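Transcriptional regulator (Pseudomonas aeruginosa, PDB 3E7Q) probably binds operator DNA through an N-terminal helix-turn-helix and regulates transcription, most likely as a repressor of the TetR family. Local coordinates at residues Y134-R146 with F157-L170. Numbering follows the deposited sequence.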
loop_
_atom_site.group_PDB
_atom_site.type_symbol
_atom_site.label_atom_id
_atom_site.label_comp_id
_atom_site.label_asym_id
_atom_site.label_seq_id
_atom_site.Cartn_x
_atom_site.Cartn_y
_atom_site.Cartn_z
ATOM N N TYR B 134 -5.965 -8.007 -9.612
ATOM C CA TYR B 134 -6.850 -7.143 -8.853
ATOM C C TYR B 134 -8.326 -7.316 -9.352
ATOM O O TYR B 134 -9.252 -7.362 -8.566
ATOM C CB TYR B 134 -6.335 -5.681 -8.932
ATOM C CG TYR B 134 -7.164 -4.612 -8.183
ATOM C CD1 TYR B 134 -7.361 -4.657 -6.798
ATOM C CD2 TYR B 134 -7.741 -3.547 -8.898
ATOM C CE1 TYR B 134 -8.140 -3.682 -6.148
ATOM C CE2 TYR B 134 -8.494 -2.591 -8.289
ATOM C CZ TYR B 134 -8.697 -2.647 -6.910
ATOM O OH TYR B 134 -9.447 -1.622 -6.355
ATOM N N GLY B 135 -8.520 -7.426 -10.653
ATOM C CA GLY B 135 -9.821 -7.768 -11.234
ATOM C C GLY B 135 -10.466 -9.045 -10.674
ATOM O O GLY B 135 -11.659 -9.083 -10.381
ATOM N N GLU B 136 -9.656 -10.063 -10.468
ATOM C CA GLU B 136 -10.127 -11.349 -9.988
ATOM C C GLU B 136 -10.420 -11.296 -8.491
ATOM O O GLU B 136 -11.359 -11.903 -8.038
ATOM C CB GLU B 136 -9.103 -12.439 -10.290
ATOM C CG GLU B 136 -8.924 -12.673 -11.760
ATOM C CD GLU B 136 -10.221 -13.033 -12.525
ATOM O OE1 GLU B 136 -11.091 -13.775 -11.982
ATOM O OE2 GLU B 136 -10.370 -12.551 -13.689
ATOM N N TYR B 137 -9.586 -10.581 -7.752
ATOM C CA TYR B 137 -9.748 -10.389 -6.333
ATOM C C TYR B 137 -11.096 -9.677 -6.035
ATOM O O TYR B 137 -11.958 -10.151 -5.227
ATOM C CB TYR B 137 -8.528 -9.617 -5.809
ATOM C CG TYR B 137 -8.511 -9.361 -4.317
ATOM C CD1 TYR B 137 -7.988 -10.296 -3.433
ATOM C CD2 TYR B 137 -9.013 -8.188 -3.802
ATOM C CE1 TYR B 137 -7.959 -10.058 -2.093
ATOM C CE2 TYR B 137 -9.051 -7.949 -2.436
ATOM C CZ TYR B 137 -8.523 -8.886 -1.585
ATOM O OH TYR B 137 -8.496 -8.606 -0.256
ATOM N N ARG B 138 -11.300 -8.567 -6.717
ATOM C CA ARG B 138 -12.590 -7.832 -6.642
ATOM C C ARG B 138 -13.813 -8.641 -7.127
ATOM O O ARG B 138 -14.875 -8.494 -6.553
ATOM C CB ARG B 138 -12.517 -6.480 -7.386
ATOM C CG ARG B 138 -11.719 -5.416 -6.645
ATOM C CD ARG B 138 -11.723 -4.099 -7.361
ATOM N NE ARG B 138 -11.015 -4.217 -8.652
ATOM C CZ ARG B 138 -11.505 -3.877 -9.839
ATOM N NH1 ARG B 138 -12.695 -3.336 -9.973
ATOM N NH2 ARG B 138 -10.783 -4.068 -10.909
ATOM N N ALA B 139 -13.690 -9.401 -8.218
ATOM C CA ALA B 139 -14.788 -10.229 -8.745
ATOM C C ALA B 139 -15.235 -11.188 -7.640
ATOM O O ALA B 139 -16.433 -11.387 -7.459
ATOM C CB ALA B 139 -14.366 -11.031 -10.005
ATOM N N LEU B 140 -14.282 -11.770 -6.896
ATOM C CA LEU B 140 -14.635 -12.673 -5.779
ATOM C C LEU B 140 -15.485 -11.976 -4.729
ATOM O O LEU B 140 -16.455 -12.558 -4.191
ATOM C CB LEU B 140 -13.381 -13.137 -5.087
ATOM C CG LEU B 140 -13.238 -14.520 -4.504
ATOM C CD1 LEU B 140 -13.522 -15.615 -5.583
ATOM C CD2 LEU B 140 -11.825 -14.617 -4.009
ATOM N N LEU B 141 -15.072 -10.758 -4.388
ATOM C CA LEU B 141 -15.769 -9.965 -3.391
ATOM C C LEU B 141 -17.084 -9.411 -3.941
ATOM O O LEU B 141 -18.035 -9.309 -3.186
ATOM C CB LEU B 141 -14.883 -8.850 -2.809
ATOM C CG LEU B 141 -13.774 -9.267 -1.850
ATOM C CD1 LEU B 141 -12.793 -8.135 -1.670
ATOM C CD2 LEU B 141 -14.386 -9.733 -0.489
ATOM N N VAL B 142 -17.176 -9.120 -5.239
ATOM C CA VAL B 142 -18.467 -8.678 -5.768
ATOM C C VAL B 142 -19.517 -9.764 -5.727
ATOM O O VAL B 142 -20.665 -9.438 -5.482
ATOM C CB VAL B 142 -18.530 -7.906 -7.170
ATOM C CG1 VAL B 142 -17.224 -7.317 -7.639
ATOM C CG2 VAL B 142 -19.358 -8.686 -8.265
ATOM N N GLY B 143 -19.130 -11.030 -5.969
ATOM C CA GLY B 143 -20.072 -12.157 -5.936
ATOM C C GLY B 143 -20.695 -12.335 -4.568
ATOM O O GLY B 143 -21.900 -12.612 -4.439
ATOM N N VAL B 144 -19.889 -12.206 -3.513
ATOM C CA VAL B 144 -20.440 -12.370 -2.167
ATOM C C VAL B 144 -21.191 -11.098 -1.674
ATOM O O VAL B 144 -22.154 -11.210 -0.952
ATOM C CB VAL B 144 -19.429 -13.046 -1.138
ATOM C CG1 VAL B 144 -18.074 -12.568 -1.241
ATOM C CG2 VAL B 144 -19.930 -12.874 0.301
ATOM N N LEU B 145 -20.783 -9.907 -2.109
ATOM C CA LEU B 145 -21.487 -8.680 -1.785
ATOM C C LEU B 145 -22.847 -8.629 -2.464
ATOM O O LEU B 145 -23.783 -8.082 -1.893
ATOM C CB LEU B 145 -20.661 -7.475 -2.113
ATOM C CG LEU B 145 -19.446 -7.315 -1.206
ATOM C CD1 LEU B 145 -18.553 -6.247 -1.769
ATOM C CD2 LEU B 145 -19.927 -7.005 0.206
ATOM N N ARG B 146 -22.943 -9.264 -3.636
ATOM C CA ARG B 146 -24.217 -9.460 -4.306
ATOM C C ARG B 146 -25.118 -10.427 -3.630
ATOM O O ARG B 146 -26.305 -10.187 -3.577
ATOM C CB ARG B 146 -24.026 -9.967 -5.700
ATOM C CG ARG B 146 -23.530 -8.862 -6.556
ATOM C CD ARG B 146 -23.648 -9.186 -7.993
ATOM N NE ARG B 146 -23.312 -7.976 -8.682
ATOM C CZ ARG B 146 -22.671 -7.935 -9.826
ATOM N NH1 ARG B 146 -22.299 -9.071 -10.406
ATOM N NH2 ARG B 146 -22.373 -6.746 -10.350
ATOM N N PHE B 157 -27.719 -1.827 -5.509
ATOM C CA PHE B 157 -26.522 -1.834 -4.820
ATOM C C PHE B 157 -25.481 -1.910 -5.921
ATOM O O PHE B 157 -25.582 -2.743 -6.810
ATOM C CB PHE B 157 -26.484 -3.076 -3.935
ATOM C CG PHE B 157 -25.273 -3.141 -3.089
ATOM C CD1 PHE B 157 -24.930 -2.057 -2.273
ATOM C CD2 PHE B 157 -24.438 -4.219 -3.146
ATOM C CE1 PHE B 157 -23.802 -2.102 -1.491
ATOM C CE2 PHE B 157 -23.345 -4.263 -2.334
ATOM C CZ PHE B 157 -23.048 -3.203 -1.515
ATOM N N ASP B 158 -24.481 -1.041 -5.831
ATOM C CA ASP B 158 -23.325 -1.089 -6.719
ATOM C C ASP B 158 -22.315 -1.883 -5.934
ATOM O O ASP B 158 -21.514 -1.330 -5.170
ATOM C CB ASP B 158 -22.889 0.325 -7.082
ATOM C CG ASP B 158 -21.697 0.382 -8.043
ATOM O OD1 ASP B 158 -21.051 -0.619 -8.386
ATOM O OD2 ASP B 158 -21.380 1.513 -8.423
ATOM N N ALA B 159 -22.430 -3.209 -6.113
ATOM C CA ALA B 159 -21.550 -4.199 -5.562
ATOM C C ALA B 159 -20.135 -4.045 -6.090
ATOM O O ALA B 159 -19.208 -4.361 -5.378
ATOM C CB ALA B 159 -22.129 -5.678 -5.786
ATOM N N GLU B 160 -19.957 -3.491 -7.293
ATOM C CA GLU B 160 -18.615 -3.211 -7.854
ATOM C C GLU B 160 -17.855 -2.131 -7.064
ATOM O O GLU B 160 -16.675 -2.308 -6.688
ATOM C CB GLU B 160 -18.736 -2.796 -9.333
ATOM C CG GLU B 160 -19.294 -3.871 -10.281
ATOM C CD GLU B 160 -19.566 -3.330 -11.707
ATOM O OE1 GLU B 160 -18.777 -2.461 -12.186
ATOM O OE2 GLU B 160 -20.563 -3.756 -12.379
ATOM N N LEU B 161 -18.549 -1.031 -6.760
ATOM C CA LEU B 161 -17.983 0.019 -5.980
ATOM C C LEU B 161 -17.759 -0.376 -4.556
ATOM O O LEU B 161 -16.685 -0.068 -4.020
ATOM C CB LEU B 161 -18.804 1.297 -6.098
ATOM C CG LEU B 161 -18.108 2.599 -5.691
ATOM C CD1 LEU B 161 -16.940 2.980 -6.662
ATOM C CD2 LEU B 161 -19.152 3.647 -5.556
ATOM N N ALA B 162 -18.727 -1.120 -3.980
ATOM C CA ALA B 162 -18.596 -1.739 -2.661
ATOM C C ALA B 162 -17.364 -2.639 -2.586
ATOM O O ALA B 162 -16.634 -2.637 -1.601
ATOM C CB ALA B 162 -19.900 -2.490 -2.287
ATOM N N ALA B 163 -17.119 -3.416 -3.629
ATOM C CA ALA B 163 -15.970 -4.318 -3.648
ATOM C C ALA B 163 -14.623 -3.528 -3.719
ATOM O O ALA B 163 -13.659 -3.908 -3.111
ATOM C CB ALA B 163 -16.113 -5.361 -4.768
ATOM N N ILE B 164 -14.569 -2.432 -4.448
ATOM C CA ILE B 164 -13.426 -1.580 -4.428
ATOM C C ILE B 164 -13.173 -1.041 -2.998
ATOM O O ILE B 164 -12.028 -0.991 -2.557
ATOM C CB ILE B 164 -13.530 -0.385 -5.451
ATOM C CG1 ILE B 164 -13.393 -0.908 -6.880
ATOM C CG2 ILE B 164 -12.504 0.787 -5.085
ATOM C CD1 ILE B 164 -14.027 -0.022 -7.961
ATOM N N SER B 165 -14.220 -0.709 -2.267
ATOM C CA SER B 165 -14.081 -0.163 -0.917
ATOM C C SER B 165 -13.503 -1.195 0.043
ATOM O O SER B 165 -12.574 -0.931 0.830
ATOM C CB SER B 165 -15.457 0.302 -0.424
ATOM O OG SER B 165 -15.395 0.858 0.889
ATOM N N LEU B 166 -14.125 -2.358 0.044
ATOM C CA LEU B 166 -13.673 -3.436 0.858
ATOM C C LEU B 166 -12.209 -3.925 0.514
ATOM O O LEU B 166 -11.426 -4.184 1.433
ATOM C CB LEU B 166 -14.693 -4.600 0.816
ATOM C CG LEU B 166 -14.409 -5.758 1.794
ATOM C CD1 LEU B 166 -14.284 -5.252 3.291
ATOM C CD2 LEU B 166 -15.451 -6.885 1.627
ATOM N N SER B 167 -11.877 -4.087 -0.766
ATOM C CA SER B 167 -10.495 -4.376 -1.177
ATOM C C SER B 167 -9.510 -3.313 -0.702
ATOM O O SER B 167 -8.445 -3.638 -0.214
ATOM C CB SER B 167 -10.360 -4.489 -2.703
ATOM O OG SER B 167 -11.273 -5.468 -3.153
ATOM N N ALA B 168 -9.874 -2.060 -0.861
ATOM C CA ALA B 168 -9.079 -0.972 -0.365
ATOM C C ALA B 168 -8.796 -1.077 1.144
ATOM O O ALA B 168 -7.657 -0.925 1.574
ATOM C CB ALA B 168 -9.713 0.378 -0.773
ATOM N N LEU B 169 -9.817 -1.389 1.938
ATOM C CA LEU B 169 -9.687 -1.537 3.387
ATOM C C LEU B 169 -8.745 -2.666 3.773
ATOM O O LEU B 169 -7.881 -2.483 4.627
ATOM C CB LEU B 169 -11.025 -1.764 4.053
ATOM C CG LEU B 169 -11.105 -1.972 5.597
ATOM C CD1 LEU B 169 -10.525 -0.767 6.314
ATOM C CD2 LEU B 169 -12.549 -2.257 6.054
ATOM N N LEU B 170 -8.922 -3.819 3.136
ATOM C CA LEU B 170 -8.067 -4.998 3.284
ATOM C C LEU B 170 -6.638 -4.748 2.936
ATOM O O LEU B 170 -5.760 -5.055 3.731
ATOM C CB LEU B 170 -8.602 -6.194 2.454
ATOM C CG LEU B 170 -9.795 -6.817 3.157
ATOM C CD1 LEU B 170 -10.779 -7.487 2.168
ATOM C CD2 LEU B 170 -9.239 -7.784 4.173
HETATM O O HOH W 1 -15.133 -3.913 -8.257
HETATM O O HOH W 2 -23.039 -4.146 -9.254
#
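S167 and L141 interlock where segment 134-146 of helix 124-152 crosses segment 159-170 of helix 159-179 at 119°, the segment axes 8.6 Å apart at closest approach. S167 fits as a knob among Y134, Y137, R138 and L141; in return L141 drops between A163, L166, S167 and L170. The S167 hydroxyl turns back onto its own helix, OG lying beside the backbone N (chi1 -56°) and giving its proton to A163 O at 2.9 Å. That carbonyl also accepts from S167 N, on the opposite face of its plane. Across the contact OG meets only carbons: L141 CD1 at 3.4 Å, R138 CG and the edge of the Y137 ring. Y137, its CG anti to the backbone N (chi1 -178°), brings OH to 3.5 Å from L170 CD1. L141 CD2 meets L166 CD2 at 3.7 Å, the leucines crossing at about a right angle. A163 is a third knob, among R138, L141, V142 and L145; L145 presses CD1 onto its backbone, 3.7 Å from A163 N. R138 runs alongside I164, CD against CG1 at 3.6 Å, and sets NE above one face of the Y134 ring, offset toward the rim. At the exposed margin R146 CG rests on A159 CB, and NH2 stays 4.0 Å from E160 OE2, beyond a salt bridge. One water accepts from R138 NH1 and donates to E160 O; another accepts from R146 NH2 and, weakly, from A159 N. Helix 159-179 also packs S165 and A168 on I192 and L173 of the second subunit. Without a direct hydrogen bond between the segments, this pairing beside the dimer interface relies on apolar interlocking, with solvent-bridged arginines at its border.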